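Local coordinates for protein YghZ aldo-keto reductase (Escherichia coli, PDB 3N6Q) that probably catalyses the NAD(P)H-dependent reduction of aldehydes and ketones to alcohols, at residues P26-G31 with T296-G301. Residues are numbered along the deposited sequence; the frame is centred on the assembly and turned at random.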
ATOM      1  N   PRO B  26     -24.077 -16.782  -8.911  1.00 15.58           N
ATOM      2  CA  PRO B  26     -25.127 -17.596  -9.549  1.00 16.20           C
ATOM      3  C   PRO B  26     -25.032 -19.022  -9.045  1.00 17.17           C
ATOM      4  O   PRO B  26     -23.904 -19.518  -8.806  1.00 15.42           O
ATOM      5  CB  PRO B  26     -24.752 -17.529 -11.032  1.00 17.12           C
ATOM      6  CG  PRO B  26     -23.184 -17.462 -10.968  1.00 11.66           C
ATOM      7  CD  PRO B  26     -22.967 -16.484  -9.846  1.00 14.47           C
ATOM      8  N   ALA B  27     -26.190 -19.702  -8.863  1.00 16.73           N
ATOM      9  CA  ALA B  27     -26.174 -21.074  -8.391  1.00 15.63           C
ATOM     10  C   ALA B  27     -25.505 -21.999  -9.378  1.00 15.39           C
ATOM     11  O   ALA B  27     -25.022 -23.073  -8.985  1.00 15.75           O
ATOM     12  CB  ALA B  27     -27.677 -21.612  -8.093  1.00 15.39           C
ATOM     13  N   LEU B  28     -25.447 -21.619 -10.661  1.00 15.66           N
ATOM     14  CA  LEU B  28     -24.591 -22.348 -11.600  1.00 15.43           C
ATOM     15  C   LEU B  28     -23.542 -21.340 -12.133  1.00 16.02           C
ATOM     16  O   LEU B  28     -23.910 -20.224 -12.527  1.00 14.88           O
ATOM     17  CB  LEU B  28     -25.399 -22.919 -12.800  1.00 16.34           C
ATOM     18  CG  LEU B  28     -26.392 -24.033 -12.351  1.00 22.24           C
ATOM     19  CD1 LEU B  28     -27.739 -23.358 -11.884  1.00 25.26           C
ATOM     20  CD2 LEU B  28     -26.626 -24.915 -13.508  1.00 22.20           C
ATOM     21  N   SER B  29     -22.273 -21.721 -12.039  1.00 15.42           N
ATOM     22  CA  SER B  29     -21.156 -20.890 -12.592  1.00 14.84           C
ATOM     23  C   SER B  29     -20.565 -21.578 -13.778  1.00 14.41           C
ATOM     24  O   SER B  29     -20.652 -22.814 -13.899  1.00 17.22           O
ATOM     25  CB  SER B  29     -20.079 -20.722 -11.533  1.00 12.91           C
ATOM     26  OG  SER B  29     -20.664 -20.009 -10.462  1.00 14.20           O
ATOM     27  N   LEU B  30     -19.855 -20.822 -14.635  1.00 15.81           N
ATOM     28  CA  LEU B  30     -19.207 -21.448 -15.774  1.00 14.21           C
ATOM     29  C   LEU B  30     -17.694 -21.654 -15.502  1.00 14.85           C
ATOM     30  O   LEU B  30     -16.999 -20.709 -15.142  1.00 15.01           O
ATOM     31  CB  LEU B  30     -19.384 -20.559 -17.014  1.00 13.53           C
ATOM     32  CG  LEU B  30     -18.724 -21.213 -18.263  1.00 19.59           C
ATOM     33  CD1 LEU B  30     -19.484 -22.460 -18.835  1.00 18.86           C
ATOM     34  CD2 LEU B  30     -18.549 -20.160 -19.399  1.00 18.53           C
ATOM     35  N   GLY B  31     -17.215 -22.878 -15.662  1.00 13.01           N
ATOM     36  CA  GLY B  31     -15.753 -23.174 -15.492  1.00 16.11           C
ATOM     37  C   GLY B  31     -15.100 -23.321 -16.866  1.00 13.79           C
ATOM     38  O   GLY B  31     -15.733 -23.772 -17.797  1.00 14.53           O
ATOM     39  N   THR B 296     -22.773 -23.107  -2.406  1.00 15.61           N
ATOM     40  CA  THR B 296     -23.067 -21.793  -3.002  1.00 15.06           C
ATOM     41  C   THR B 296     -23.347 -21.847  -4.509  1.00 15.69           C
ATOM     42  O   THR B 296     -24.223 -21.111  -5.038  1.00 16.00           O
ATOM     43  CB  THR B 296     -21.816 -20.843  -2.775  1.00 12.55           C
ATOM     44  OG1 THR B 296     -21.389 -20.945  -1.413  1.00 15.62           O
ATOM     45  CG2 THR B 296     -22.162 -19.419  -3.096  1.00 17.16           C
ATOM     46  N   SER B 297     -22.634 -22.718  -5.218  1.00 15.91           N
ATOM     47  CA  SER B 297     -22.717 -22.766  -6.685  1.00 13.86           C
ATOM     48  C   SER B 297     -22.150 -24.089  -7.153  1.00 12.91           C
ATOM     49  O   SER B 297     -21.373 -24.760  -6.407  1.00 16.09           O
ATOM     50  CB  SER B 297     -21.916 -21.544  -7.273  1.00 13.46           C
ATOM     51  OG  SER B 297     -22.126 -21.466  -8.690  1.00 16.88           O
ATOM     52  N   VAL B 298     -22.504 -24.492  -8.381  1.00 13.86           N
ATOM     53  CA  VAL B 298     -21.916 -25.669  -8.994  1.00 12.78           C
ATOM     54  C   VAL B 298     -21.244 -25.206 -10.277  1.00 15.44           C
ATOM     55  O   VAL B 298     -21.749 -24.365 -10.982  1.00 15.10           O
ATOM     56  CB  VAL B 298     -22.978 -26.752  -9.285  1.00 13.74           C
ATOM     57  CG1 VAL B 298     -23.627 -27.208  -7.932  1.00 13.58           C
ATOM     58  CG2 VAL B 298     -24.085 -26.205 -10.198  1.00 15.10           C
ATOM     59  N   LEU B 299     -20.044 -25.690 -10.479  1.00 15.53           N
ATOM     60  CA  LEU B 299     -19.249 -25.293 -11.658  1.00 17.07           C
ATOM     61  C   LEU B 299     -19.496 -26.168 -12.835  1.00 14.31           C
ATOM     62  O   LEU B 299     -19.114 -27.331 -12.871  1.00 17.87           O
ATOM     63  CB  LEU B 299     -17.765 -25.369 -11.317  1.00 17.84           C
ATOM     64  CG  LEU B 299     -17.219 -24.083 -10.778  1.00 22.36           C
ATOM     65  CD1 LEU B 299     -15.875 -24.439 -10.020  1.00 30.42           C
ATOM     66  CD2 LEU B 299     -17.006 -23.069 -11.947  1.00 16.77           C
ATOM     67  N   ILE B 300     -20.128 -25.604 -13.855  1.00 15.29           N
ATOM     68  CA  ILE B 300     -20.492 -26.346 -15.034  1.00 17.10           C
ATOM     69  C   ILE B 300     -19.436 -26.085 -16.108  1.00 21.99           C
ATOM     70  O   ILE B 300     -19.166 -24.927 -16.431  1.00 19.59           O
ATOM     71  CB  ILE B 300     -21.821 -25.822 -15.613  1.00 19.86           C
ATOM     72  CG1 ILE B 300     -22.908 -25.984 -14.550  1.00 25.96           C
ATOM     73  CG2 ILE B 300     -22.155 -26.630 -16.888  1.00 21.51           C
ATOM     74  CD1 ILE B 300     -22.886 -27.381 -14.056  1.00 24.81           C
ATOM     75  N   GLY B 301     -18.915 -27.154 -16.691  1.00 21.57           N
ATOM     76  CA  GLY B 301     -17.885 -27.010 -17.720  1.00 28.35           C
ATOM     77  C   GLY B 301     -18.402 -27.250 -19.114  1.00 29.78           C
ATOM     78  O   GLY B 301     -18.055 -28.267 -19.734  1.00 33.36           O
TER
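Leu28, Ser29 and Leu30 pair in parallel register with Val298, Leu299 and Ile300, with Leu28, Leu30, Val298 and Ile300 on one face and Ser29 and Leu299 on the other; the N-H donors meet the flat carbonyl groups at differing tilts. The short strand axes diverge by 33°, in keeping with the twist of a closed barrel. Ser29 N gives a nearly straight bond to Val298 O (2.9 Å), and Ser29 O receives Ile300 N at 2.8 Å, so both backbone groups of Ser29 are used. Gly31 N reaches Ile300 O from above the carbonyl plane. Val298 N closes the ladder on Ala27 O through a more bent bond (150° at the hydrogen).

Beside the ladder, Ser297 OG, anti to its backbone N (chi1 -173°), donates in plane to Pro26 O at 2.6 Å and accepts from Ser29 OG at 2.7 Å. An alanine in place of Ser297 would probably leave Pro26 O and the Ser29 hydroxyl without this shared mate. On the face of Leu28, its CG lies alongside Val298 CG2 (3.8 Å). On the opposite face Leu299 CD2 reaches Gly31 N at 3.7 Å.

This pairing of the first and last parallel strands closes the TIM barrel. Helices 281-289 and 305-312 cover the face of Leu28, Leu30, Val298 and Ile300, Leu286 touching Leu28, Val298 and Ile300, and Leu308 meeting Leu30. Strands 59-61 and 218-221 continue the sheet beyond 24-31 and 297-300 respectively.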